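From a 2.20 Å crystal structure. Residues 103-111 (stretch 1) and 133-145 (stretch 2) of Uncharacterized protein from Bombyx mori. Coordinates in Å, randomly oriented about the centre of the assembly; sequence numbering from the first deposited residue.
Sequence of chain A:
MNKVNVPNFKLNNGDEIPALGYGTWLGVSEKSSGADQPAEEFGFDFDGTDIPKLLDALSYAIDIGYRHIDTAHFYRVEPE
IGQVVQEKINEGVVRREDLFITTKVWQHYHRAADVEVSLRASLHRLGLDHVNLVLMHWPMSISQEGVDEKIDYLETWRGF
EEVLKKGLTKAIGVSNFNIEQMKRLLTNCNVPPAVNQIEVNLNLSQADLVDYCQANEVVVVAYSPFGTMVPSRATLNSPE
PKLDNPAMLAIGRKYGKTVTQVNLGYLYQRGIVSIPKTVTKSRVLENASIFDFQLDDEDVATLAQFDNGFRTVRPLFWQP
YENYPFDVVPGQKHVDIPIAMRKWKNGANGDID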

# COMPACT_ATOMS: atom_id res chain seq x y z
N THR A 103 -8.53 0.95 -3.91
CA THR A 103 -9.16 0.37 -2.74
C THR A 103 -8.88 -1.15 -2.70
O THR A 103 -8.17 -1.66 -3.56
CB THR A 103 -10.67 0.70 -2.59
OG1 THR A 103 -11.09 0.28 -1.27
CG2 THR A 103 -11.50 -0.02 -3.60
N LYS A 104 -9.41 -1.85 -1.71
CA LYS A 104 -8.97 -3.20 -1.37
C LYS A 104 -10.13 -4.01 -0.75
O LYS A 104 -10.98 -3.43 -0.09
CB LYS A 104 -7.73 -3.23 -0.47
CG LYS A 104 -6.63 -2.27 -0.87
CD LYS A 104 -5.50 -2.26 0.16
CE LYS A 104 -4.69 -1.00 -0.14
NZ LYS A 104 -3.68 -0.71 0.87
N VAL A 105 -10.18 -5.30 -1.06
CA VAL A 105 -11.25 -6.23 -0.67
C VAL A 105 -10.63 -7.09 0.43
O VAL A 105 -9.53 -7.79 0.23
CB VAL A 105 -11.57 -7.15 -1.85
CG1 VAL A 105 -12.52 -8.30 -1.49
CG2 VAL A 105 -12.17 -6.31 -2.97
N TRP A 106 -11.35 -7.17 1.55
CA TRP A 106 -10.89 -7.88 2.72
C TRP A 106 -11.22 -9.37 2.71
O TRP A 106 -11.88 -9.90 1.76
CB TRP A 106 -11.49 -7.16 3.95
CG TRP A 106 -10.85 -7.39 5.32
CD1 TRP A 106 -11.44 -8.03 6.39
CD2 TRP A 106 -9.58 -6.94 5.79
NE1 TRP A 106 -10.60 -8.03 7.48
CE2 TRP A 106 -9.46 -7.36 7.17
CE3 TRP A 106 -8.52 -6.26 5.21
CZ2 TRP A 106 -8.34 -7.10 7.93
CZ3 TRP A 106 -7.39 -5.97 5.97
CH2 TRP A 106 -7.29 -6.39 7.33
N GLN A 107 -10.81 -10.06 3.80
CA GLN A 107 -10.65 -11.54 3.86
C GLN A 107 -11.93 -12.29 3.83
O GLN A 107 -11.97 -13.45 3.35
CB GLN A 107 -9.87 -11.99 5.11
CG GLN A 107 -8.36 -11.75 5.02
CD GLN A 107 -7.94 -10.29 5.00
OE1 GLN A 107 -7.91 -9.68 3.94
NE2 GLN A 107 -7.54 -9.75 6.12
N HIS A 108 -13.02 -11.61 4.21
CA HIS A 108 -14.35 -12.26 4.11
C HIS A 108 -15.07 -12.14 2.82
O HIS A 108 -16.18 -12.69 2.67
CB HIS A 108 -15.25 -11.89 5.30
CG HIS A 108 -15.57 -10.44 5.41
ND1 HIS A 108 -14.62 -9.49 5.66
CD2 HIS A 108 -16.76 -9.79 5.41
CE1 HIS A 108 -15.20 -8.31 5.79
NE2 HIS A 108 -16.50 -8.47 5.67
N TYR A 109 -14.44 -11.53 1.82
CA TYR A 109 -15.12 -11.40 0.51
C TYR A 109 -14.30 -12.13 -0.55
O TYR A 109 -13.95 -11.56 -1.61
CB TYR A 109 -15.32 -9.84 0.23
CG TYR A 109 -16.46 -9.25 1.02
CD1 TYR A 109 -17.75 -9.51 0.66
CD2 TYR A 109 -16.27 -8.47 2.14
CE1 TYR A 109 -18.83 -9.05 1.39
CE2 TYR A 109 -17.38 -7.96 2.88
CZ TYR A 109 -18.63 -8.26 2.51
OH TYR A 109 -19.74 -7.78 3.18
N HIS A 110 -13.91 -13.40 -0.29
CA HIS A 110 -12.96 -14.12 -1.21
C HIS A 110 -13.62 -15.03 -2.12
O HIS A 110 -12.99 -15.57 -3.06
CB HIS A 110 -11.81 -14.82 -0.50
CG HIS A 110 -10.66 -13.93 -0.19
ND1 HIS A 110 -9.38 -14.35 -0.34
CD2 HIS A 110 -10.59 -12.66 0.27
CE1 HIS A 110 -8.54 -13.38 -0.01
NE2 HIS A 110 -9.25 -12.34 0.42
N ARG A 111 -14.91 -15.21 -1.97
CA ARG A 111 -15.58 -15.93 -3.08
C ARG A 111 -15.61 -15.03 -4.31
O ARG A 111 -15.78 -13.82 -4.16
CB ARG A 111 -17.02 -16.29 -2.71
CG ARG A 111 -17.17 -17.32 -1.56
CD ARG A 111 -18.58 -17.27 -0.96
NE ARG A 111 -18.64 -18.06 0.27
CZ ARG A 111 -18.23 -17.65 1.46
NH1 ARG A 111 -17.73 -16.46 1.67
NH2 ARG A 111 -18.32 -18.46 2.49
N LEU A 133 -7.41 1.14 -9.25
CA LEU A 133 -6.80 -0.11 -8.88
C LEU A 133 -7.60 -0.75 -7.73
O LEU A 133 -7.96 -0.06 -6.78
CB LEU A 133 -5.33 0.13 -8.50
CG LEU A 133 -4.58 -1.08 -7.93
CD1 LEU A 133 -4.43 -2.18 -9.00
CD2 LEU A 133 -3.21 -0.60 -7.47
N VAL A 134 -7.87 -2.06 -7.80
CA VAL A 134 -8.39 -2.76 -6.63
C VAL A 134 -7.49 -3.97 -6.32
O VAL A 134 -7.12 -4.70 -7.24
CB VAL A 134 -9.86 -3.12 -6.84
CG1 VAL A 134 -10.08 -4.13 -7.95
CG2 VAL A 134 -10.48 -3.65 -5.55
N LEU A 135 -7.19 -4.15 -5.06
CA LEU A 135 -6.36 -5.25 -4.55
C LEU A 135 -7.09 -6.27 -3.69
O LEU A 135 -8.02 -5.95 -2.93
CB LEU A 135 -5.22 -4.70 -3.71
CG LEU A 135 -4.44 -3.53 -4.28
CD1 LEU A 135 -3.40 -2.99 -3.29
CD2 LEU A 135 -3.77 -3.92 -5.59
N MET A 136 -6.61 -7.50 -3.79
CA MET A 136 -6.81 -8.51 -2.80
C MET A 136 -5.97 -8.21 -1.61
O MET A 136 -4.72 -8.24 -1.64
CB MET A 136 -6.57 -9.89 -3.40
CG MET A 136 -7.15 -11.03 -2.51
SD MET A 136 -6.69 -12.69 -3.05
CE MET A 136 -6.86 -12.66 -4.85
N HIS A 137 -6.63 -7.71 -0.54
CA HIS A 137 -5.90 -7.15 0.60
C HIS A 137 -4.92 -8.18 1.23
O HIS A 137 -3.81 -7.84 1.52
CB HIS A 137 -6.86 -6.61 1.62
CG HIS A 137 -6.32 -5.49 2.43
ND1 HIS A 137 -7.11 -4.44 2.83
CD2 HIS A 137 -5.08 -5.23 2.88
CE1 HIS A 137 -6.37 -3.58 3.52
NE2 HIS A 137 -5.13 -4.02 3.55
N TRP A 138 -5.38 -9.43 1.38
CA TRP A 138 -4.54 -10.55 1.83
C TRP A 138 -4.93 -11.77 1.10
O TRP A 138 -6.06 -11.87 0.64
CB TRP A 138 -4.68 -10.83 3.33
CG TRP A 138 -4.19 -9.73 4.14
CD1 TRP A 138 -4.85 -8.59 4.43
CD2 TRP A 138 -2.91 -9.64 4.79
NE1 TRP A 138 -4.06 -7.78 5.26
CE2 TRP A 138 -2.86 -8.39 5.46
CE3 TRP A 138 -1.82 -10.50 4.90
CZ2 TRP A 138 -1.75 -7.98 6.19
CZ3 TRP A 138 -0.68 -10.08 5.62
CH2 TRP A 138 -0.66 -8.83 6.25
N PRO A 139 -4.01 -12.75 1.00
CA PRO A 139 -4.30 -13.99 0.30
C PRO A 139 -5.23 -14.96 1.10
O PRO A 139 -5.80 -15.92 0.52
CB PRO A 139 -2.89 -14.56 0.03
CG PRO A 139 -2.05 -14.00 1.08
CD PRO A 139 -2.59 -12.64 1.37
N MET A 140 -5.39 -14.73 2.40
CA MET A 140 -6.24 -15.61 3.24
C MET A 140 -7.74 -15.29 3.01
O MET A 140 -8.10 -14.15 2.68
CB MET A 140 -5.92 -15.48 4.73
CG MET A 140 -4.47 -15.60 5.07
SD MET A 140 -3.52 -14.08 5.06
CE MET A 140 -4.24 -12.98 6.26
N SER A 141 -8.54 -16.33 3.17
CA SER A 141 -9.98 -16.29 3.11
C SER A 141 -10.52 -16.69 4.49
O SER A 141 -10.46 -17.86 4.85
CB SER A 141 -10.45 -17.28 2.09
OG SER A 141 -10.17 -18.65 2.47
N ILE A 142 -10.99 -15.70 5.23
CA ILE A 142 -11.39 -15.78 6.62
C ILE A 142 -12.77 -15.14 6.86
O ILE A 142 -12.95 -13.92 6.62
CB ILE A 142 -10.36 -15.07 7.54
CG1 ILE A 142 -8.97 -15.67 7.24
CG2 ILE A 142 -10.72 -15.24 9.02
CD1 ILE A 142 -7.85 -15.05 8.01
N SER A 143 -13.72 -15.91 7.43
CA SER A 143 -15.05 -15.36 7.77
C SER A 143 -14.95 -14.27 8.80
O SER A 143 -13.93 -14.07 9.47
CB SER A 143 -16.07 -16.44 8.24
OG SER A 143 -15.88 -16.70 9.64
N GLN A 144 -16.03 -13.51 8.94
CA GLN A 144 -16.10 -12.48 9.97
C GLN A 144 -16.01 -13.08 11.38
O GLN A 144 -15.76 -12.34 12.32
CB GLN A 144 -17.48 -11.68 9.85
CG GLN A 144 -17.79 -11.13 8.43
CD GLN A 144 -18.53 -12.08 7.43
OE1 GLN A 144 -18.25 -13.34 7.22
NE2 GLN A 144 -19.50 -11.44 6.76
N GLU A 145 -16.31 -14.38 11.54
CA GLU A 145 -16.14 -15.01 12.85
C GLU A 145 -14.77 -15.73 13.04
O GLU A 145 -14.55 -16.32 14.06
CB GLU A 145 -17.29 -15.98 13.11
CG GLU A 145 -18.62 -15.22 13.33
CD GLU A 145 -19.28 -14.78 12.03
OE1 GLU A 145 -19.18 -15.50 11.00
OE2 GLU A 145 -19.92 -13.71 12.05
O HOH W 1 -10.00 -4.03 2.76
O HOH W 2 -8.45 -9.97 1.42
O HOH W 3 -8.15 -16.77 -0.82

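The end of one strand, 103-105, runs parallel to strand 133-136, their directions 32° apart, and four backbone hydrogen bonds set the register: T103 N to L133 O (3.1 Å), L135 N to T103 O (3.1 Å), V105 N to L135 O (2.9 Å) and H137 N to V105 O (3.0 Å). Alternation puts T103, V105, V134 and M136 on one face of the sheet, where V105 CG2 meets V134 CG2 at 4.1 Å, and K104 and L135 on the other.

K104, with chi1 m and chi2 to chi4 all t, runs extended; its CD lies 3.7 Å from the centroid of the H137 ring, only 10° off the normal, while its CE reaches L135 CD1 at 3.9 Å. A lysine suits this buried site because its methylenes pack while NZ bonds elsewhere in the structure. At chi1 t, H137 has its ring between K104 CD and W106 CE3, on opposite faces, and receives the edge of W106 with planes at 85°; W138 in turn directs its edge toward the face of W106 in an offset edge-to-face pair, centroids 5.4 Å apart, planes at 89°.

Beyond the strands, I142 N donates to Q107 O (3.1 Å), extending the pairing into loop. Q107 folds through chi2 p, its OE1 lying 2.6 Å from water 2. The same water binds H110 NE2 (2.7 Å) and W138 N (3.1 Å). H110, at chi1 m, brings ND1 to water 3 (2.8 Å) and lays one ring face over S141 CA, 4.3 Å from the centroid.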